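Local atomic coordinates of putative cobalamin synthesis related protein (Corynebacterium diphtheriae, PDB entry 2NPN), a protein that binds S-adenosylmethionine and probably acts as a precorrin-6A synthase (deacetylating), a methyltransferase of adenosylcobalamin biosynthesis. Residues 2-8 with 133-139; 187-193 with 225-231; 199-205 with 243-249. One frame throughout, in Å; residues are numbered along the deposited sequence. Where two conformers were deposited one is given.

Contact 1 of 3, residues 2-8 with 133-139; sequences MRTIYVI and HADVKVI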
loop_
_atom_site.group_PDB
_atom_site.type_symbol
_atom_site.label_atom_id
_atom_site.label_comp_id
_atom_site.label_asym_id
_atom_site.label_seq_id
_atom_site.Cartn_x
_atom_site.Cartn_y
_atom_site.Cartn_z
HETATM N N MSE A 2 20.042 8.798 -20.077
HETATM C CA MSE A 2 19.736 8.205 -18.776
HETATM C C MSE A 2 18.533 7.279 -18.882
HETATM O O MSE A 2 17.682 7.469 -19.744
HETATM C CB MSE A 2 19.429 9.287 -17.738
HETATM C CG MSE A 2 18.069 9.950 -17.894
HETATM SE SE MSE A 2 17.863 11.476 -16.697
HETATM C CE MSE A 2 19.381 12.525 -17.363
ATOM N N ARG A 3 18.448 6.337 -17.960
ATOM C CA ARG A 3 17.286 5.490 -17.898
ATOM C C ARG A 3 16.119 6.233 -17.228
ATOM O O ARG A 3 16.329 7.243 -16.553
ATOM C CB ARG A 3 17.617 4.221 -17.122
ATOM C CG ARG A 3 18.700 3.365 -17.791
ATOM C CD ARG A 3 19.062 2.194 -16.897
ATOM N NE ARG A 3 19.788 1.164 -17.636
ATOM C CZ ARG A 3 21.097 1.195 -17.898
ATOM N NH1 ARG A 3 21.865 2.203 -17.468
ATOM N NH2 ARG A 3 21.668 0.233 -18.611
ATOM N N THR A 4 14.903 5.758 -17.473
ATOM C CA THR A 4 13.694 6.176 -16.747
ATOM C C THR A 4 13.307 5.097 -15.757
ATOM O O THR A 4 13.247 3.941 -16.135
ATOM C CB THR A 4 12.532 6.397 -17.714
ATOM O OG1 THR A 4 12.882 7.478 -18.595
ATOM C CG2 THR A 4 11.238 6.739 -16.964
ATOM N N ILE A 5 13.084 5.478 -14.495
ATOM C CA ILE A 5 12.551 4.581 -13.490
ATOM C C ILE A 5 11.122 5.025 -13.177
ATOM O O ILE A 5 10.915 6.097 -12.609
ATOM C CB ILE A 5 13.396 4.570 -12.185
ATOM C CG1 ILE A 5 14.822 4.050 -12.426
ATOM C CG2 ILE A 5 12.698 3.721 -11.126
ATOM C CD1 ILE A 5 15.762 4.184 -11.244
ATOM N N TYR A 6 10.136 4.238 -13.614
ATOM C CA TYR A 6 8.758 4.508 -13.297
ATOM C C TYR A 6 8.494 3.857 -11.947
ATOM O O TYR A 6 8.813 2.698 -11.749
ATOM C CB TYR A 6 7.797 3.900 -14.305
ATOM C CG TYR A 6 7.819 4.498 -15.646
ATOM C CD1 TYR A 6 7.221 5.717 -15.866
ATOM C CD2 TYR A 6 8.363 3.807 -16.727
ATOM C CE1 TYR A 6 7.181 6.282 -17.108
ATOM C CE2 TYR A 6 8.339 4.371 -18.010
ATOM C CZ TYR A 6 7.737 5.614 -18.178
ATOM O OH TYR A 6 7.705 6.196 -19.422
ATOM N N VAL A 7 7.868 4.604 -11.041
ATOM C CA VAL A 7 7.442 4.030 -9.764
ATOM C C VAL A 7 5.922 4.054 -9.813
ATOM O O VAL A 7 5.322 5.126 -9.773
ATOM C CB VAL A 7 7.992 4.829 -8.564
ATOM C CG1 VAL A 7 7.525 4.201 -7.254
ATOM C CG2 VAL A 7 9.534 4.895 -8.660
ATOM N N ILE A 8 5.344 2.882 -9.991
ATOM C CA ILE A 8 3.959 2.798 -10.446
ATOM C C ILE A 8 3.045 2.256 -9.332
ATOM O O ILE A 8 3.150 1.085 -8.937
ATOM C CB ILE A 8 3.792 1.901 -11.722
ATOM C CG1 ILE A 8 4.789 2.321 -12.809
ATOM C CG2 ILE A 8 2.323 1.921 -12.182
ATOM C CD1 ILE A 8 4.590 1.639 -14.120
ATOM N N HIS A 133 22.355 6.741 -12.868
ATOM C CA HIS A 133 21.750 7.873 -13.527
ATOM C C HIS A 133 20.369 7.489 -14.046
ATOM O O HIS A 133 20.232 6.608 -14.904
ATOM C CB HIS A 133 22.650 8.339 -14.672
ATOM C CG HIS A 133 24.026 8.743 -14.225
ATOM N ND1 HIS A 133 25.157 8.039 -14.569
ATOM C CD2 HIS A 133 24.443 9.761 -13.434
ATOM C CE1 HIS A 133 26.220 8.622 -14.037
ATOM N NE2 HIS A 133 25.811 9.665 -13.337
ATOM N N ALA A 134 19.352 8.150 -13.521
ATOM C CA ALA A 134 17.984 7.870 -13.931
ATOM C C ALA A 134 17.072 9.069 -13.692
ATOM O O ALA A 134 17.313 9.880 -12.799
ATOM C CB ALA A 134 17.452 6.678 -13.175
ATOM N N ASP A 135 16.032 9.182 -14.510
ATOM C CA ASP A 135 14.925 10.107 -14.261
ATOM C C ASP A 135 13.791 9.317 -13.596
ATOM O O ASP A 135 13.217 8.416 -14.222
ATOM C CB ASP A 135 14.472 10.728 -15.592
ATOM C CG ASP A 135 13.239 11.615 -15.458
ATOM O OD1 ASP A 135 12.960 12.151 -14.359
ATOM O OD2 ASP A 135 12.542 11.777 -16.480
ATOM N N VAL A 136 13.468 9.654 -12.338
ATOM C CA VAL A 136 12.417 8.955 -11.596
ATOM C C VAL A 136 11.074 9.606 -11.865
ATOM O O VAL A 136 10.946 10.809 -11.682
ATOM C CB VAL A 136 12.717 8.893 -10.092
ATOM C CG1 VAL A 136 11.581 8.173 -9.351
ATOM C CG2 VAL A 136 14.070 8.195 -9.864
ATOM N N LYS A 137 10.110 8.827 -12.328
ATOM C CA LYS A 137 8.763 9.308 -12.611
ATOM C C LYS A 137 7.737 8.479 -11.801
ATOM O O LYS A 137 7.638 7.259 -11.954
ATOM C CB LYS A 137 8.463 9.221 -14.111
ATOM C CG LYS A 137 9.453 10.032 -14.997
ATOM C CD LYS A 137 9.149 9.873 -16.467
ATOM C CE LYS A 137 7.979 10.761 -16.923
ATOM N NZ LYS A 137 8.044 10.976 -18.397
ATOM N N VAL A 138 6.967 9.170 -10.969
ATOM C CA VAL A 138 6.044 8.516 -10.077
ATOM C C VAL A 138 4.663 8.591 -10.714
ATOM O O VAL A 138 4.208 9.659 -11.159
ATOM C CB VAL A 138 6.049 9.172 -8.702
ATOM C CG1 VAL A 138 5.026 8.504 -7.781
ATOM C CG2 VAL A 138 7.453 9.184 -8.103
ATOM N N ILE A 139 3.991 7.443 -10.690
ATOM C CA ILE A 139 2.657 7.292 -11.244
ATOM C C ILE A 139 1.696 6.933 -10.098
ATOM O O ILE A 139 1.843 5.880 -9.491
ATOM C CB ILE A 139 2.648 6.213 -12.362
ATOM C CG1 ILE A 139 3.575 6.656 -13.502
ATOM C CG2 ILE A 139 1.248 5.931 -12.774
ATOM C CD1 ILE A 139 3.661 5.640 -14.675
HETATM O O HOH W 1 21.384 4.878 -16.329
HETATM O O HOH W 2 12.292 10.131 -18.605
#
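With CG1 set anti to the carbonyl carbon (chi1 -63°) and the chain then extended, I5 carries its CD1 to the CB of A134, 3.6 Å away. I139 uses the same first torsion (-62°), which sends its CD1 back along the strand to CD1 of the Y6 ring at 3.8 Å and, a little farther, to CG1 of I8, whose side chain runs beside it in the same direction. K137, extended through chi2 (178°), lays its CD on T4 CG2, and that same methyl sits 3.8 Å above the centre of the Y6 ring. Y6 thus has a methyl over one face while K137 lies alongside. Apart from R3 at its start, the face with I5, V7, A134, V136 and V138 is aliphatic within the two segments, and V7 CG2 reaches across to V136 CG1. L120 and I123 of helix 119-130 pack on V7 there; A22 of helix 20-28 meets I8 and I139 on the other side.

Between the two faces the parallel strands exchange five backbone bonds, from D135 N to R3 O at 2.8 Å through to I139 N and V7 O. At the N-terminal end of the pair, where M2 and H133 are exposed, waters take part. One joins R3 NH1 to H133 O, while NH2 of R3 bonds to T99 O; another donates to T4 OG1 and, in one of two D135 conformers, to OD2.

Strand 134-139 is one of the two edge strands of the five-stranded parallel sheet and 3-9 its inner neighbour, also bonded to 104-109. The chemistry implies a contrast: water and polar groups around R3, T4 and D135 against the aliphatic I8/I139 pair. The V138 side chain is about 6 Å from that of D112, in the S-adenosylmethionine site.

Contact 2 of 3, residues 187-193 with 225-231; sequences DGKTAWQ and AQVAELK
The indole of W192 has T190 CB over one face, displaced toward the rim, and the backbone N of A228 in its plane at the edge, 3.7 Å from CZ2. K231 CD also comes to that edge, near CH2, while V227 CG1 approaches CZ2 obliquely. Beyond the two segments, the ring meets Y245 edge-to-face, and its NE1 bonds to G224 O. A first torsion of 58° tucks CG of W192 between its own backbone N and carbonyl carbon and turns the indole toward helix 220-238. Next to it, T190 CG2 rests on A228 CB at 3.7 Å, and toward the start of the 225-231 segment the Q193 amide lies against A225.

K231 runs out fully extended from the helix to the loop. Its NZ donates to D187 O at 2.8 Å, from well above that carbonyl's plane, and to K189 O at 2.6 Å, nearly along the C=O axis. The loop is shaped by the D187 carboxylate: OD1 takes K189 N in an Asx turn, and OD2 takes A191 N on its syn lone pair; the Y245 hydroxyl is a second partner of OD2.

A buried ammonium is therefore gripped by two carbonyls and, through a salt bridge, by OD2 of D243, whose carboxylate probably helps keep it charged. Since D243 belongs to the S-adenosylmethionine site, K231 is a second-shell residue that ties the helix and the loop after L186 to that pocket.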
loop_
_atom_site.group_PDB
_atom_site.type_symbol
_atom_site.label_atom_id
_atom_site.label_comp_id
_atom_site.label_asym_id
_atom_site.label_seq_id
_atom_site.Cartn_x
_atom_site.Cartn_y
_atom_site.Cartn_z
ATOM N N ASP A 187 -2.467 -1.254 11.437
ATOM C CA ASP A 187 -2.841 -1.684 12.794
ATOM C C ASP A 187 -2.795 -3.199 12.849
ATOM O O ASP A 187 -3.636 -3.857 12.250
ATOM C CB ASP A 187 -4.272 -1.232 13.186
ATOM C CG ASP A 187 -4.627 -1.542 14.642
ATOM O OD1 ASP A 187 -3.768 -2.049 15.418
ATOM O OD2 ASP A 187 -5.777 -1.237 15.008
ATOM N N GLY A 188 -1.795 -3.725 13.536
ATOM C CA GLY A 188 -1.665 -5.177 13.726
ATOM C C GLY A 188 -2.507 -5.720 14.853
ATOM O O GLY A 188 -2.508 -6.934 15.079
ATOM N N LYS A 189 -3.138 -4.829 15.612
ATOM C CA LYS A 189 -3.880 -5.184 16.792
ATOM C C LYS A 189 -5.282 -4.654 16.522
ATOM O O LYS A 189 -5.767 -4.734 15.364
ATOM C CB LYS A 189 -3.253 -4.582 18.059
ATOM C CG LYS A 189 -1.796 -4.969 18.297
ATOM C CD LYS A 189 -1.277 -4.255 19.564
ATOM C CE LYS A 189 0.120 -4.687 19.981
ATOM N NZ LYS A 189 0.658 -3.878 21.110
ATOM N N THR A 190 -5.924 -4.017 17.521
ATOM C CA THR A 190 -7.371 -3.655 17.453
ATOM C C THR A 190 -7.538 -2.300 18.169
ATOM O O THR A 190 -8.276 -2.149 19.142
ATOM C CB THR A 190 -8.371 -4.714 18.056
ATOM O OG1 THR A 190 -8.117 -4.857 19.459
ATOM C CG2 THR A 190 -8.284 -6.078 17.306
ATOM N N ALA A 191 -6.851 -1.287 17.643
ATOM C CA ALA A 191 -6.655 -0.041 18.378
ATOM C C ALA A 191 -7.940 0.776 18.578
ATOM O O ALA A 191 -8.008 1.612 19.490
ATOM C CB ALA A 191 -5.502 0.800 17.723
ATOM N N TRP A 192 -8.966 0.525 17.763
ATOM C CA TRP A 192 -10.269 1.134 17.958
ATOM C C TRP A 192 -10.827 0.872 19.367
ATOM O O TRP A 192 -11.571 1.688 19.902
ATOM C CB TRP A 192 -11.290 0.680 16.918
ATOM C CG TRP A 192 -11.550 -0.821 16.825
ATOM C CD1 TRP A 192 -12.442 -1.526 17.559
ATOM C CD2 TRP A 192 -10.928 -1.748 15.944
ATOM N NE1 TRP A 192 -12.422 -2.830 17.175
ATOM C CE2 TRP A 192 -11.516 -2.995 16.172
ATOM C CE3 TRP A 192 -9.947 -1.638 14.963
ATOM C CZ2 TRP A 192 -11.137 -4.128 15.464
ATOM C CZ3 TRP A 192 -9.597 -2.750 14.249
ATOM C CH2 TRP A 192 -10.181 -3.986 14.517
ATOM N N GLN A 193 -10.521 -0.285 19.919
ATOM C CA GLN A 193 -11.089 -0.623 21.229
ATOM C C GLN A 193 -10.561 0.300 22.314
ATOM O O GLN A 193 -11.251 0.554 23.337
ATOM C CB GLN A 193 -10.783 -2.093 21.534
ATOM C CG GLN A 193 -11.552 -3.101 20.662
ATOM C CD GLN A 193 -13.049 -3.138 20.977
ATOM O OE1 GLN A 193 -13.774 -2.211 20.650
ATOM N NE2 GLN A 193 -13.509 -4.211 21.654
ATOM N N ALA A 225 -15.921 -5.194 19.587
ATOM C CA ALA A 225 -15.465 -6.520 20.007
ATOM C C ALA A 225 -15.702 -7.548 18.902
ATOM O O ALA A 225 -14.853 -8.431 18.692
ATOM C CB ALA A 225 -16.159 -6.952 21.273
ATOM N N GLN A 226 -16.846 -7.435 18.210
ATOM C CA GLN A 226 -17.160 -8.329 17.092
ATOM C C GLN A 226 -16.116 -8.194 15.975
ATOM O O GLN A 226 -15.678 -9.192 15.378
ATOM C CB GLN A 226 -18.567 -8.041 16.514
ATOM C CG GLN A 226 -19.730 -8.340 17.457
ATOM C CD GLN A 226 -21.090 -7.789 16.983
ATOM O OE1 GLN A 226 -22.134 -8.189 17.498
ATOM N NE2 GLN A 226 -21.081 -6.889 16.008
ATOM N N VAL A 227 -15.715 -6.966 15.647
ATOM C CA VAL A 227 -14.748 -6.808 14.565
ATOM C C VAL A 227 -13.358 -7.330 15.025
ATOM O O VAL A 227 -12.582 -7.906 14.218
ATOM C CB VAL A 227 -14.701 -5.348 14.031
ATOM C CG1 VAL A 227 -13.643 -5.212 12.987
ATOM C CG2 VAL A 227 -16.073 -4.977 13.438
ATOM N N ALA A 228 -13.053 -7.165 16.311
ATOM C CA ALA A 228 -11.793 -7.687 16.867
ATOM C C ALA A 228 -11.778 -9.206 16.679
ATOM O O ALA A 228 -10.760 -9.750 16.240
ATOM C CB ALA A 228 -11.616 -7.275 18.328
ATOM N N GLU A 229 -12.910 -9.865 16.932
ATOM C CA GLU A 229 -13.018 -11.325 16.826
ATOM C C GLU A 229 -12.865 -11.715 15.351
ATOM O O GLU A 229 -12.133 -12.660 15.019
ATOM C CB GLU A 229 -14.368 -11.845 17.362
ATOM C CG GLU A 229 -14.672 -11.588 18.843
ATOM C CD GLU A 229 -16.193 -11.509 19.123
ATOM O OE1 GLU A 229 -16.986 -11.931 18.231
ATOM O OE2 GLU A 229 -16.613 -11.040 20.225
ATOM N N LEU A 230 -13.555 -10.980 14.474
ATOM C CA LEU A 230 -13.542 -11.235 13.046
ATOM C C LEU A 230 -12.108 -11.121 12.525
ATOM O O LEU A 230 -11.632 -11.943 11.740
ATOM C CB LEU A 230 -14.445 -10.218 12.325
ATOM C CG LEU A 230 -14.467 -10.312 10.805
ATOM C CD1 LEU A 230 -15.013 -11.663 10.279
ATOM C CD2 LEU A 230 -15.301 -9.156 10.320
ATOM N N LYS A 231 -11.400 -10.086 12.957
ATOM C CA LYS A 231 -10.047 -9.830 12.419
ATOM C C LYS A 231 -9.117 -11.018 12.769
ATOM O O LYS A 231 -8.351 -11.496 11.924
ATOM C CB LYS A 231 -9.532 -8.484 12.964
ATOM C CG LYS A 231 -8.118 -8.097 12.508
ATOM C CD LYS A 231 -7.738 -6.746 12.971
ATOM C CE LYS A 231 -6.379 -6.296 12.477
ATOM N NZ LYS A 231 -6.177 -4.880 12.772
#

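Contact 3 of 3, residues 199-205 with 243-249; sequences HTYMWWG and DTYLLRE. With SAM (S-adenosylmethionine), chain C.
W204 and D243 make the tight end of this antiparallel pair. CG of D243 sits between its backbone N and carbonyl carbon (chi1 63°), which turns the carboxylate to the indole; NE1 gives its hydrogen to D243 OD2 at 2.8 Å, on the anti lone pair, with ring and carboxylate planes 73° apart. Next to them, the SE of selenomethionine M202 stands 4.3 Å from the centroid of the Y245 ring, an oblique Met-aromatic contact, and M202 CB lies against L247 CD2. G205 and T244 exchange backbone bonds beside the ligand: T244 OG1 donates to N3 of the adenine at 2.8 Å, and D243 O receives the ribose O2' hydroxyl.

The looser side is confined to partly exposed Y201 and W203 and to the H199/E249 end. W203 runs beside L246, CE3 to CD2 3.7 Å, and presents its ring edge to R248 CB, while CZ3 lies over one face of the guanidinium, with the planes 57° apart. R248 is held by N181 and the L155 carbonyl. At the rim, T200 OG1 donates to E249 OE1 at 2.8 Å, T197 OG1 is hydrogen-bonded to the other oxygen, OE2, and the H199 side chain comes within about 4 Å of the magnesium ion.

Both strands are interior members of the mixed sheet: 200-206 has 214-217 on its outer side, and 243-249 has 181-185. Helix 220-238 packs over T200, M202 and W204 through V220, V227 and L230.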
loop_
_atom_site.group_PDB
_atom_site.type_symbol
_atom_site.label_atom_id
_atom_site.label_comp_id
_atom_site.label_asym_id
_atom_site.label_seq_id
_atom_site.Cartn_x
_atom_site.Cartn_y
_atom_site.Cartn_z
ATOM N N HIS A 199 -19.764 7.725 21.256
ATOM C CA HIS A 199 -20.118 8.391 19.987
ATOM C C HIS A 199 -19.235 7.992 18.808
ATOM O O HIS A 199 -19.491 8.424 17.662
ATOM C CB HIS A 199 -20.041 9.880 20.164
ATOM C CG HIS A 199 -20.997 10.382 21.188
ATOM N ND1 HIS A 199 -22.366 10.187 21.098
ATOM C CD2 HIS A 199 -20.785 11.039 22.346
ATOM C CE1 HIS A 199 -22.950 10.743 22.142
ATOM N NE2 HIS A 199 -22.013 11.244 22.933
ATOM N N THR A 200 -18.194 7.191 19.060
ATOM C CA THR A 200 -17.238 6.845 18.001
ATOM C C THR A 200 -17.847 5.844 17.043
ATOM O O THR A 200 -18.258 4.740 17.469
ATOM C CB THR A 200 -15.968 6.243 18.605
ATOM O OG1 THR A 200 -15.503 7.088 19.666
ATOM C CG2 THR A 200 -14.901 6.050 17.489
ATOM N N TYR A 201 -17.881 6.213 15.764
ATOM C CA TYR A 201 -18.412 5.354 14.707
ATOM C C TYR A 201 -17.206 4.830 13.909
ATOM O O TYR A 201 -16.246 5.581 13.734
ATOM C CB TYR A 201 -19.322 6.133 13.772
ATOM C CG TYR A 201 -20.250 5.235 12.998
ATOM C CD1 TYR A 201 -21.487 4.859 13.525
ATOM C CD2 TYR A 201 -19.941 4.801 11.731
ATOM C CE1 TYR A 201 -22.332 4.040 12.824
ATOM C CE2 TYR A 201 -20.796 3.988 11.018
ATOM C CZ TYR A 201 -21.998 3.604 11.565
ATOM O OH TYR A 201 -22.931 2.777 10.928
HETATM N N MSE A 202 -17.288 3.597 13.417
HETATM C CA MSE A 202 -16.207 3.039 12.604
HETATM C C MSE A 202 -16.739 2.440 11.299
HETATM O O MSE A 202 -17.774 1.748 11.276
HETATM C CB MSE A 202 -15.451 1.941 13.386
HETATM C CG MSE A 202 -14.330 1.308 12.572
HETATM SE SE MSE A 202 -13.167 0.088 13.610
HETATM C CE MSE A 202 -14.496 -1.167 14.248
ATOM N N TRP A 203 -16.010 2.742 10.208
ATOM C CA TRP A 203 -16.102 2.016 8.970
ATOM C C TRP A 203 -14.807 1.246 8.748
ATOM O O TRP A 203 -13.737 1.834 8.735
ATOM C CB TRP A 203 -16.324 2.947 7.808
ATOM C CG TRP A 203 -17.633 3.700 7.835
ATOM C CD1 TRP A 203 -18.809 3.357 7.231
ATOM C CD2 TRP A 203 -17.861 4.970 8.455
ATOM N NE1 TRP A 203 -19.765 4.336 7.449
ATOM C CE2 TRP A 203 -19.199 5.338 8.178
ATOM C CE3 TRP A 203 -17.058 5.840 9.215
ATOM C CZ2 TRP A 203 -19.736 6.563 8.619
ATOM C CZ3 TRP A 203 -17.607 7.050 9.637
ATOM C CH2 TRP A 203 -18.929 7.388 9.346
ATOM N N TRP A 204 -14.922 -0.075 8.613
ATOM C CA TRP A 204 -13.778 -0.984 8.601
ATOM C C TRP A 204 -13.808 -1.828 7.345
ATOM O O TRP A 204 -14.872 -2.174 6.801
ATOM C CB TRP A 204 -13.804 -1.834 9.873
ATOM C CG TRP A 204 -12.745 -2.808 10.065
ATOM C CD1 TRP A 204 -11.569 -2.622 10.748
ATOM C CD2 TRP A 204 -12.737 -4.188 9.634
ATOM N NE1 TRP A 204 -10.836 -3.784 10.754
ATOM C CE2 TRP A 204 -11.519 -4.757 10.075
ATOM C CE3 TRP A 204 -13.631 -4.994 8.906
ATOM C CZ2 TRP A 204 -11.208 -6.110 9.868
ATOM C CZ3 TRP A 204 -13.289 -6.311 8.667
ATOM C CH2 TRP A 204 -12.092 -6.858 9.151
ATOM N N GLY A 205 -12.618 -2.185 6.852
ATOM C CA GLY A 205 -12.544 -3.131 5.785
ATOM C C GLY A 205 -11.229 -3.860 5.734
ATOM O O GLY A 205 -10.180 -3.290 6.027
ATOM N N ASP A 243 -6.102 -4.522 7.133
ATOM C CA ASP A 243 -7.324 -3.763 7.319
ATOM C C ASP A 243 -7.024 -2.266 7.307
ATOM O O ASP A 243 -5.897 -1.828 7.638
ATOM C CB ASP A 243 -8.129 -4.151 8.582
ATOM C CG ASP A 243 -7.371 -3.893 9.939
ATOM O OD1 ASP A 243 -6.124 -3.767 9.936
ATOM O OD2 ASP A 243 -8.017 -3.883 11.036
ATOM N N THR A 244 -8.064 -1.487 7.005
ATOM C CA THR A 244 -7.990 -0.024 7.101
ATOM C C THR A 244 -9.345 0.375 7.672
ATOM O O THR A 244 -10.373 -0.263 7.378
ATOM C CB THR A 244 -7.774 0.626 5.688
ATOM O OG1 THR A 244 -6.552 0.163 5.083
ATOM C CG2 THR A 244 -7.672 2.174 5.746
ATOM N N TYR A 245 -9.367 1.407 8.506
ATOM C CA TYR A 245 -10.645 1.833 9.076
ATOM C C TYR A 245 -10.647 3.344 9.278
ATOM O O TYR A 245 -9.605 3.966 9.373
ATOM C CB TYR A 245 -10.994 1.058 10.332
ATOM C CG TYR A 245 -9.965 1.060 11.455
ATOM C CD1 TYR A 245 -10.085 1.935 12.542
ATOM C CD2 TYR A 245 -8.927 0.117 11.511
ATOM C CE1 TYR A 245 -9.161 1.929 13.612
ATOM C CE2 TYR A 245 -8.042 0.109 12.569
ATOM C CZ TYR A 245 -8.168 1.008 13.633
ATOM O OH TYR A 245 -7.277 0.933 14.723
ATOM N N LEU A 246 -11.858 3.892 9.385
ATOM C CA LEU A 246 -12.064 5.317 9.603
ATOM C C LEU A 246 -12.899 5.435 10.876
ATOM O O LEU A 246 -13.899 4.731 10.999
ATOM C CB LEU A 246 -12.797 5.971 8.422
ATOM C CG LEU A 246 -12.886 7.491 8.463
ATOM C CD1 LEU A 246 -12.960 8.046 6.975
ATOM C CD2 LEU A 246 -14.015 7.968 9.320
ATOM N N LEU A 247 -12.442 6.222 11.829
ATOM C CA LEU A 247 -13.168 6.522 13.085
ATOM C C LEU A 247 -13.634 7.951 12.986
ATOM O O LEU A 247 -12.916 8.849 12.568
ATOM C CB LEU A 247 -12.225 6.395 14.279
ATOM C CG LEU A 247 -11.619 5.009 14.545
ATOM C CD1 LEU A 247 -10.674 5.056 15.821
ATOM C CD2 LEU A 247 -12.645 3.977 14.674
ATOM N N ARG A 248 -14.876 8.153 13.367
ATOM C CA ARG A 248 -15.498 9.476 13.347
ATOM C C ARG A 248 -16.318 9.641 14.606
ATOM O O ARG A 248 -17.133 8.780 14.934
ATOM C CB ARG A 248 -16.357 9.656 12.107
ATOM C CG ARG A 248 -16.921 11.038 11.919
ATOM C CD ARG A 248 -17.514 11.245 10.530
ATOM N NE ARG A 248 -16.462 11.264 9.499
ATOM C CZ ARG A 248 -16.611 10.996 8.197
ATOM N NH1 ARG A 248 -17.814 10.711 7.668
ATOM N NH2 ARG A 248 -15.564 11.011 7.400
ATOM N N GLU A 249 -16.151 10.787 15.240
ATOM C CA GLU A 249 -16.900 11.111 16.468
ATOM C C GLU A 249 -18.223 11.727 16.038
ATOM O O GLU A 249 -18.285 12.887 15.634
ATOM C CB GLU A 249 -16.110 12.050 17.377
ATOM C CG GLU A 249 -16.612 12.048 18.770
ATOM C CD GLU A 249 -16.244 10.747 19.511
ATOM O OE1 GLU A 249 -15.660 9.808 18.918
ATOM O OE2 GLU A 249 -16.525 10.709 20.708
HETATM N N SAM C . 0.782 2.414 -0.447
HETATM C CA SAM C . -0.398 1.699 0.124
HETATM C C SAM C . -1.695 2.414 -0.205
HETATM O O SAM C . -2.784 1.922 0.197
HETATM O OXT SAM C . -1.662 3.447 -0.903
HETATM C CB SAM C . -0.236 1.519 1.645
HETATM C CG SAM C . 0.899 0.574 2.042
HETATM S SD SAM C . 1.057 0.223 3.828
HETATM C CE SAM C . 2.570 -0.774 3.709
HETATM C "C5'" SAM C . -0.029 -1.193 4.218
HETATM C "C4'" SAM C . -1.346 -0.806 4.914
HETATM O "O4'" SAM C . -2.247 -0.355 3.958
HETATM C "C3'" SAM C . -2.079 -1.954 5.608
HETATM O "O3'" SAM C . -1.580 -2.211 6.897
HETATM C "C2'" SAM C . -3.512 -1.496 5.622
HETATM O "O2'" SAM C . -3.680 -0.485 6.601
HETATM C "C1'" SAM C . -3.551 -0.867 4.245
HETATM N N9 SAM C . -3.987 -1.809 3.189
HETATM C C8 SAM C . -3.279 -2.099 2.034
HETATM N N7 SAM C . -3.986 -2.919 1.252
HETATM C C5 SAM C . -5.185 -3.129 1.874
HETATM C C6 SAM C . -6.325 -3.829 1.509
HETATM N N6 SAM C . -6.408 -4.514 0.339
HETATM N N1 SAM C . -7.413 -3.840 2.374
HETATM C C2 SAM C . -7.376 -3.098 3.538
HETATM N N3 SAM C . -6.257 -2.399 3.901
HETATM C C4 SAM C . -5.179 -2.385 3.078
#

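From the N terminus, strand 3-9 opens the parallel sheet, and the chain builds most of that sheet before strand 134-139 returns beside it; contact 1 closes this loop of 124 residues. Contacts 2 and 3 come later, on the other side of the chain's centre, about 21 Å (contact 2) and 17 Å (contact 3) from contact 1 between nearest atoms. Their loops cross: the chain passes 187-193, then 199-205, then 225-231 and finally 243-249. They also touch, through D187 with Y245 and K231 with D243. Contact 1 thus belongs to the parallel sheet, contact 3 to the mixed sheet, and contact 2 to the loop and helix packed against it, with S-adenosylmethionine directly bonded at contact 3.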